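Local coordinates for protein putative regulator (Escherichia coli O6, PDB 3HFI) that is of unknown function but, as a UTRA-domain putative regulator, probably controls transcription in response to a small-molecule effector, at residues Asn71-Ile84 against His89-Arg101. Numbering follows the deposited sequence.
Sequences NRINIELCPGIVEI and HNLFPTIESLSKR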
ATOM      1  N   ASN A  71      -3.986  10.389  -9.972  1.00 10.16           N
ATOM      2  CA  ASN A  71      -2.557  10.481  -9.812  1.00 10.41           C
ATOM      3  C   ASN A  71      -2.070  11.887 -10.219  1.00 10.39           C
ATOM      4  O   ASN A  71      -2.541  12.443 -11.216  1.00 11.90           O
ATOM      5  CB  ASN A  71      -1.852   9.444 -10.719  1.00 10.51           C
ATOM      6  CG  ASN A  71      -2.299   8.044 -10.484  1.00 11.21           C
ATOM      7  OD1 ASN A  71      -2.885   7.401 -11.357  1.00 14.79           O
ATOM      8  ND2 ASN A  71      -1.962   7.523  -9.312  1.00  9.78           N
ATOM      9  N   ARG A  72      -1.123  12.444  -9.485  1.00 11.27           N
ATOM     10  CA  ARG A  72      -0.470  13.661  -9.852  1.00 11.35           C
ATOM     11  C   ARG A  72       1.038  13.396  -9.795  1.00 11.22           C
ATOM     12  O   ARG A  72       1.594  13.056  -8.758  1.00 11.06           O
ATOM     13  CB  ARG A  72      -0.864  14.742  -8.880  1.00 11.50           C
ATOM     14  CG  ARG A  72      -2.239  15.341  -9.184  1.00 12.71           C
ATOM     15  CD  ARG A  72      -2.719  16.217  -8.124  1.00 13.52           C
ATOM     16  NE  ARG A  72      -3.989  16.889  -8.467  1.00 16.21           N
ATOM     17  CZ  ARG A  72      -5.182  16.471  -8.046  1.00 17.60           C
ATOM     18  NH1 ARG A  72      -5.299  15.368  -7.352  1.00 15.10           N
ATOM     19  NH2 ARG A  72      -6.273  17.117  -8.374  1.00 17.39           N
ATOM     20  N   ILE A  73       1.676  13.589 -10.938  1.00 11.05           N
ATOM     21  CA  ILE A  73       3.031  13.122 -11.245  1.00 11.75           C
ATOM     22  C   ILE A  73       3.971  14.285 -11.569  1.00 12.91           C
ATOM     23  O   ILE A  73       3.634  15.135 -12.407  1.00 12.07           O
ATOM     24  CB  ILE A  73       3.004  12.148 -12.457  1.00 11.30           C
ATOM     25  CG1 ILE A  73       2.117  10.933 -12.130  1.00 12.67           C
ATOM     26  CG2 ILE A  73       4.403  11.686 -12.724  1.00 11.99           C
ATOM     27  CD1 ILE A  73       1.173  10.518 -13.269  1.00 12.37           C
ATOM     28  N   ASN A  74       5.132  14.330 -10.893  1.00 13.65           N
ATOM     29  CA  ASN A  74       6.170  15.290 -11.215  1.00 15.21           C
ATOM     30  C   ASN A  74       6.833  14.868 -12.522  1.00 17.25           C
ATOM     31  O   ASN A  74       7.670  13.971 -12.558  1.00 18.96           O
ATOM     32  CB  ASN A  74       7.213  15.325 -10.104  1.00 15.36           C
ATOM     33  CG  ASN A  74       8.283  16.328 -10.361  1.00 15.57           C
ATOM     34  OD1 ASN A  74       8.266  17.027 -11.377  1.00 17.73           O
ATOM     35  ND2 ASN A  74       9.207  16.445  -9.433  1.00 11.02           N
ATOM     36  N   ILE A  75       6.482  15.526 -13.593  1.00 18.64           N
ATOM     37  CA  ILE A  75       6.939  15.143 -14.924  1.00 20.41           C
ATOM     38  C   ILE A  75       8.414  15.486 -15.199  1.00 22.06           C
ATOM     39  O   ILE A  75       9.054  14.866 -16.054  1.00 20.73           O
ATOM     40  CB  ILE A  75       5.994  15.712 -16.017  1.00 20.82           C
ATOM     41  CG1 ILE A  75       5.864  17.216 -15.972  1.00 23.82           C
ATOM     42  CG2 ILE A  75       4.595  15.207 -15.831  1.00 20.17           C
ATOM     43  CD1 ILE A  75       4.494  17.654 -16.607  1.00 27.18           C
ATOM     44  N   GLU A  76       8.982  16.404 -14.417  1.00 24.46           N
ATOM     45  CA  GLU A  76      10.416  16.741 -14.558  1.00 26.01           C
ATOM     46  C   GLU A  76      11.321  15.540 -14.333  1.00 25.78           C
ATOM     47  O   GLU A  76      12.399  15.470 -14.882  1.00 25.39           O
ATOM     48  CB  GLU A  76      10.809  17.828 -13.580  1.00 27.67           C
ATOM     49  CG  GLU A  76       9.801  19.022 -13.490  1.00 33.28           C
ATOM     50  CD  GLU A  76       9.393  19.589 -14.840  1.00 42.00           C
ATOM     51  OE1 GLU A  76      10.269  19.696 -15.754  1.00 46.56           O
ATOM     52  OE2 GLU A  76       8.181  19.957 -14.987  1.00 50.19           O
ATOM     53  N   LEU A  77      10.849  14.569 -13.563  1.00 24.86           N
ATOM     54  CA  LEU A  77      11.625  13.385 -13.244  1.00 24.88           C
ATOM     55  C   LEU A  77      11.484  12.247 -14.262  1.00 25.53           C
ATOM     56  O   LEU A  77      12.280  11.307 -14.218  1.00 24.80           O
ATOM     57  CB  LEU A  77      11.174  12.879 -11.842  1.00 24.77           C
ATOM     58  CG  LEU A  77      11.550  13.824 -10.693  1.00 24.22           C
ATOM     59  CD1 LEU A  77      10.983  13.359  -9.298  1.00 20.18           C
ATOM     60  CD2 LEU A  77      13.168  13.931 -10.716  1.00 19.19           C
ATOM     61  N   CYS A  78      10.453  12.303 -15.123  1.00 25.94           N
ATOM     62  CA  CYS A  78      10.206  11.305 -16.166  1.00 27.23           C
ATOM     63  C   CYS A  78       9.875  11.987 -17.471  1.00 27.65           C
ATOM     64  O   CYS A  78       8.682  12.122 -17.854  1.00 26.51           O
ATOM     65  CB  CYS A  78       9.112  10.286 -15.837  1.00 27.40           C
ATOM     66  SG  CYS A  78       8.088  10.635 -14.465  1.00 34.35           S
ATOM     67  N   PRO A  79      10.952  12.407 -18.164  1.00 28.41           N
ATOM     68  CA  PRO A  79      10.944  12.831 -19.561  1.00 28.40           C
ATOM     69  C   PRO A  79      10.170  11.813 -20.386  1.00 27.46           C
ATOM     70  O   PRO A  79      10.538  10.620 -20.378  1.00 25.86           O
ATOM     71  CB  PRO A  79      12.436  12.866 -19.941  1.00 28.73           C
ATOM     72  CG  PRO A  79      13.169  13.034 -18.610  1.00 29.35           C
ATOM     73  CD  PRO A  79      12.332  12.275 -17.638  1.00 29.18           C
ATOM     74  N   GLY A  80       9.056  12.293 -20.986  1.00 26.40           N
ATOM     75  CA  GLY A  80       8.260  11.526 -21.963  1.00 25.17           C
ATOM     76  C   GLY A  80       6.903  11.047 -21.478  1.00 24.21           C
ATOM     77  O   GLY A  80       6.088  10.556 -22.292  1.00 23.39           O
ATOM     78  N   ILE A  81       6.652  11.193 -20.172  1.00 22.76           N
ATOM     79  CA  ILE A  81       5.500  10.552 -19.533  1.00 22.27           C
ATOM     80  C   ILE A  81       4.188  11.124 -20.072  1.00 21.43           C
ATOM     81  O   ILE A  81       3.139  10.447 -20.080  1.00 19.92           O
ATOM     82  CB  ILE A  81       5.543  10.739 -17.970  1.00 22.94           C
ATOM     83  CG1 ILE A  81       4.445   9.917 -17.267  1.00 24.69           C
ATOM     84  CG2 ILE A  81       5.459  12.259 -17.582  1.00 20.46           C
ATOM     85  CD1 ILE A  81       4.889   8.629 -16.543  1.00 23.37           C
ATOM     86  N   VAL A  82       4.239  12.390 -20.465  1.00 20.26           N
ATOM     87  CA  VAL A  82       3.042  13.039 -20.949  1.00 21.04           C
ATOM     88  C   VAL A  82       2.592  12.414 -22.286  1.00 22.45           C
ATOM     89  O   VAL A  82       1.425  12.543 -22.623  1.00 22.04           O
ATOM     90  CB  VAL A  82       3.175  14.603 -21.109  1.00 21.11           C
ATOM     91  CG1 VAL A  82       3.475  15.248 -19.768  1.00 18.15           C
ATOM     92  CG2 VAL A  82       4.187  14.943 -22.140  1.00 18.74           C
ATOM     93  N   GLU A  83       3.483  11.719 -23.003  1.00 23.52           N
ATOM     94  CA  GLU A  83       3.145  11.152 -24.303  1.00 24.78           C
ATOM     95  C   GLU A  83       2.623   9.743 -24.210  1.00 25.30           C
ATOM     96  O   GLU A  83       2.197   9.208 -25.220  1.00 25.76           O
ATOM     97  CB  GLU A  83       4.348  11.166 -25.218  1.00 25.36           C
ATOM     98  CG  GLU A  83       4.734  12.569 -25.670  1.00 28.98           C
ATOM     99  CD  GLU A  83       6.259  12.764 -25.749  1.00 34.07           C
ATOM    100  OE1 GLU A  83       6.809  13.678 -25.054  1.00 36.99           O
ATOM    101  OE2 GLU A  83       6.902  11.995 -26.506  1.00 37.10           O
ATOM    102  N   ILE A  84       2.630   9.140 -23.031  1.00 25.28           N
ATOM    103  CA  ILE A  84       2.210   7.735 -22.871  1.00 26.32           C
ATOM    104  C   ILE A  84       0.666   7.581 -22.945  1.00 27.01           C
ATOM    105  O   ILE A  84      -0.066   8.466 -22.542  1.00 26.99           O
ATOM    106  CB  ILE A  84       2.782   7.115 -21.506  1.00 26.13           C
ATOM    107  CG1 ILE A  84       4.318   7.225 -21.444  1.00 25.69           C
ATOM    108  CG2 ILE A  84       2.413   5.659 -21.314  1.00 26.08           C
ATOM    109  CD1 ILE A  84       5.038   6.583 -22.593  1.00 23.89           C
ATOM    110  N   HIS A  89      -0.352   1.206 -21.201  1.00 31.90           N
ATOM    111  CA  HIS A  89       0.860   1.030 -20.414  1.00 31.64           C
ATOM    112  C   HIS A  89       0.484   1.123 -18.984  1.00 30.90           C
ATOM    113  O   HIS A  89      -0.544   1.715 -18.673  1.00 32.17           O
ATOM    114  CB  HIS A  89       1.882   2.082 -20.795  1.00 31.89           C
ATOM    115  CG  HIS A  89       2.432   1.855 -22.157  1.00 33.07           C
ATOM    116  ND1 HIS A  89       1.970   2.528 -23.269  1.00 35.82           N
ATOM    117  CD2 HIS A  89       3.324   0.944 -22.613  1.00 35.21           C
ATOM    118  CE1 HIS A  89       2.592   2.079 -24.348  1.00 35.59           C
ATOM    119  NE2 HIS A  89       3.413   1.112 -23.980  1.00 35.83           N
ATOM    120  N   ASN A  90       1.276   0.497 -18.116  1.00 29.49           N
ATOM    121  CA  ASN A  90       1.076   0.580 -16.658  1.00 27.94           C
ATOM    122  C   ASN A  90       1.828   1.788 -16.073  1.00 26.15           C
ATOM    123  O   ASN A  90       2.969   2.080 -16.467  1.00 25.84           O
ATOM    124  CB  ASN A  90       1.556  -0.705 -15.984  1.00 28.39           C
ATOM    125  CG  ASN A  90       0.852  -1.933 -16.505  1.00 30.00           C
ATOM    126  OD1 ASN A  90       1.496  -2.917 -16.907  1.00 30.20           O
ATOM    127  ND2 ASN A  90      -0.481  -1.883 -16.523  1.00 31.70           N
ATOM    128  N   LEU A  91       1.193   2.475 -15.132  1.00 23.34           N
ATOM    129  CA  LEU A  91       1.688   3.781 -14.720  1.00 21.82           C
ATOM    130  C   LEU A  91       3.046   3.684 -14.054  1.00 20.23           C
ATOM    131  O   LEU A  91       3.980   4.309 -14.509  1.00 19.91           O
ATOM    132  CB  LEU A  91       0.700   4.466 -13.766  1.00 21.58           C
ATOM    133  CG  LEU A  91       1.141   5.785 -13.199  1.00 19.35           C
ATOM    134  CD1 LEU A  91       1.558   6.819 -14.306  1.00 18.90           C
ATOM    135  CD2 LEU A  91       0.020   6.315 -12.344  1.00 19.16           C
ATOM    136  N   PHE A  92       3.158   2.880 -13.004  1.00 19.14           N
ATOM    137  CA  PHE A  92       4.355   2.883 -12.197  1.00 18.77           C
ATOM    138  C   PHE A  92       5.586   2.236 -12.856  1.00 18.55           C
ATOM    139  O   PHE A  92       6.677   2.815 -12.798  1.00 18.13           O
ATOM    140  CB  PHE A  92       4.042   2.397 -10.803  1.00 19.49           C
ATOM    141  CG  PHE A  92       3.176   3.365 -10.053  1.00 20.93           C
ATOM    142  CD1 PHE A  92       3.718   4.525  -9.505  1.00 22.69           C
ATOM    143  CD2 PHE A  92       1.808   3.186  -9.977  1.00 23.79           C
ATOM    144  CE1 PHE A  92       2.919   5.464  -8.856  1.00 22.64           C
ATOM    145  CE2 PHE A  92       1.000   4.129  -9.289  1.00 22.87           C
ATOM    146  CZ  PHE A  92       1.571   5.257  -8.739  1.00 23.66           C
ATOM    147  N   PRO A  93       5.404   1.119 -13.569  1.00 17.49           N
ATOM    148  CA  PRO A  93       6.476   0.630 -14.420  1.00 17.63           C
ATOM    149  C   PRO A  93       6.967   1.666 -15.386  1.00 17.87           C
ATOM    150  O   PRO A  93       8.167   1.750 -15.621  1.00 17.51           O
ATOM    151  CB  PRO A  93       5.814  -0.518 -15.180  1.00 18.18           C
ATOM    152  CG  PRO A  93       4.798  -1.064 -14.177  1.00 18.07           C
ATOM    153  CD  PRO A  93       4.259   0.199 -13.540  1.00 18.35           C
ATOM    154  N   THR A  94       6.056   2.488 -15.920  1.00 18.13           N
ATOM    155  CA  THR A  94       6.440   3.498 -16.882  1.00 18.49           C
ATOM    156  C   THR A  94       7.224   4.648 -16.241  1.00 18.49           C
ATOM    157  O   THR A  94       8.156   5.184 -16.842  1.00 20.11           O
ATOM    158  CB  THR A  94       5.202   4.054 -17.652  1.00 19.18           C
ATOM    159  OG1 THR A  94       4.487   2.977 -18.293  1.00 22.05           O
ATOM    160  CG2 THR A  94       5.612   5.054 -18.715  1.00 15.31           C
ATOM    161  N   ILE A  95       6.820   5.055 -15.052  1.00 18.42           N
ATOM    162  CA  ILE A  95       7.543   6.045 -14.251  1.00 17.27           C
ATOM    163  C   ILE A  95       8.977   5.529 -14.074  1.00 17.51           C
ATOM    164  O   ILE A  95       9.934   6.254 -14.328  1.00 16.81           O
ATOM    165  CB  ILE A  95       6.779   6.289 -12.916  1.00 17.47           C
ATOM    166  CG1 ILE A  95       5.493   7.102 -13.207  1.00 16.00           C
ATOM    167  CG2 ILE A  95       7.651   6.946 -11.845  1.00 18.12           C
ATOM    168  CD1 ILE A  95       4.579   7.368 -11.964  1.00 14.37           C
ATOM    169  N   GLU A  96       9.113   4.241 -13.744  1.00 16.75           N
ATOM    170  CA  GLU A  96      10.420   3.655 -13.476  1.00 16.65           C
ATOM    171  C   GLU A  96      11.274   3.601 -14.718  1.00 17.18           C
ATOM    172  O   GLU A  96      12.407   4.031 -14.644  1.00 17.69           O
ATOM    173  CB  GLU A  96      10.303   2.265 -12.808  1.00 16.80           C
ATOM    174  CG  GLU A  96       9.826   2.321 -11.350  1.00 17.51           C
ATOM    175  CD  GLU A  96       9.991   1.009 -10.639  1.00 20.99           C
ATOM    176  OE1 GLU A  96       9.981  -0.018 -11.340  1.00 25.80           O
ATOM    177  OE2 GLU A  96      10.206   0.962  -9.404  1.00 19.38           O
ATOM    178  N   SER A  97      10.736   3.152 -15.860  1.00 16.67           N
ATOM    179  CA  SER A  97      11.496   3.166 -17.091  1.00 17.73           C
ATOM    180  C   SER A  97      11.975   4.523 -17.532  1.00 17.69           C
ATOM    181  O   SER A  97      13.145   4.684 -17.908  1.00 17.74           O
ATOM    182  CB  SER A  97      10.708   2.612 -18.297  1.00 18.53           C
ATOM    183  OG  SER A  97      10.082   1.377 -18.040  1.00 21.64           O
ATOM    184  N   LEU A  98      11.050   5.468 -17.593  1.00 17.29           N
ATOM    185  CA  LEU A  98      11.371   6.796 -18.054  1.00 17.48           C
ATOM    186  C   LEU A  98      12.314   7.558 -17.123  1.00 17.37           C
ATOM    187  O   LEU A  98      13.113   8.346 -17.584  1.00 18.30           O
ATOM    188  CB  LEU A  98      10.096   7.614 -18.256  1.00 17.41           C
ATOM    189  CG  LEU A  98       9.142   7.116 -19.341  1.00 18.00           C
ATOM    190  CD1 LEU A  98       7.970   8.066 -19.467  1.00 19.60           C
ATOM    191  CD2 LEU A  98       9.832   6.939 -20.652  1.00 16.12           C
ATOM    192  N   SER A  99      12.224   7.346 -15.819  1.00 16.87           N
ATOM    193  CA  SER A  99      13.119   8.007 -14.878  1.00 16.16           C
ATOM    194  C   SER A  99      14.476   7.289 -14.764  1.00 16.09           C
ATOM    195  O   SER A  99      15.472   7.875 -14.374  1.00 15.56           O
ATOM    196  CB  SER A  99      12.428   8.026 -13.508  1.00 17.29           C
ATOM    197  OG  SER A  99      12.114   6.706 -13.065  1.00 16.70           O
ATOM    198  N   LYS A 100      14.497   6.012 -15.131  1.00 15.91           N
ATOM    199  CA  LYS A 100      15.557   5.073 -14.769  1.00 16.14           C
ATOM    200  C   LYS A 100      15.860   5.068 -13.256  1.00 14.70           C
ATOM    201  O   LYS A 100      17.000   4.941 -12.843  1.00 12.80           O
ATOM    202  CB  LYS A 100      16.799   5.279 -15.639  1.00 16.96           C
ATOM    203  CG  LYS A 100      16.465   5.412 -17.164  1.00 21.16           C
ATOM    204  CD  LYS A 100      17.712   5.649 -18.043  1.00 26.29           C
ATOM    205  CE  LYS A 100      17.374   6.399 -19.395  1.00 29.90           C
ATOM    206  NZ  LYS A 100      17.542   7.922 -19.390  1.00 32.52           N
ATOM    207  N   ARG A 101      14.806   5.231 -12.459  1.00 13.95           N
ATOM    208  CA  ARG A 101      14.885   5.218 -11.004  1.00 13.43           C
ATOM    209  C   ARG A 101      13.920   4.151 -10.489  1.00 13.70           C
ATOM    210  O   ARG A 101      12.909   3.927 -11.127  1.00 15.54           O
ATOM    211  CB  ARG A 101      14.488   6.563 -10.439  1.00 13.14           C
ATOM    212  CG  ARG A 101      15.449   7.659 -10.743  1.00 14.26           C
ATOM    213  CD  ARG A 101      14.974   9.037 -10.165  1.00 14.29           C
ATOM    214  NE  ARG A 101      15.876  10.142 -10.575  1.00 13.42           N
ATOM    215  CZ  ARG A 101      16.881  10.599  -9.842  1.00 12.92           C
ATOM    216  NH1 ARG A 101      17.153  10.031  -8.675  1.00 10.38           N
ATOM    217  NH2 ARG A 101      17.651  11.589 -10.288  1.00 14.95           N
TER
HETATM  218  O   HOH W   1      14.753  10.649 -13.491  1.00 26.17           O
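L98 meets the turn running from C78 to I81 along most of its length, and this is the tight part of the contact. Its CB lies 3.7 Å from C78 CB, while its CD1 reaches over the backbone to I81 N at 3.5 Å. G80 holds the third position of this type II turn with phi 109°, where a side chain would press on P79 O; L98 CD1 also packs against G80 C. Farther inward, I81 carries CG1 anti to its amide nitrogen (chi1 -172°), which sends its chain obliquely across I95, so that I81 CD1 lies 3.7 Å from I95 CG1. L91 splits its two branches: CD1 meets I73 CD1 tip to tip at 3.9 Å, and CD2 sits at 3.3 Å from N71 OD1. That amide is not left to apolar company, since R57 bonds OD1 and E147 bonds ND2.

No direct hydrogen bond joins the two segments; the contact is mostly apolar packing, with one bridging water. At the C-terminal end of the helix this water donates to both L77 O (2.7 Å) and S99 O and accepts from R101 NE, in the guanidinium plane. S99 OG bonds I95 O and receives R101 N, an ST turn where the helix ends. The other end is looser: I84 crosses the exposed H89 at about a right angle, its CG2 touching H89 CB at 3.7 Å.

The strand 71-73 and helix axes run nearly parallel (4°) but 12.0 Å apart; residues 74-84, with two short 3-10 segments, bring C78 and I81 back against the helix. Helix 91-99 packs over a face of the six-stranded antiparallel sheet, where strand 65-73 lies between 51-60 and 144-153, and F92 also packs on L160 of the second subunit.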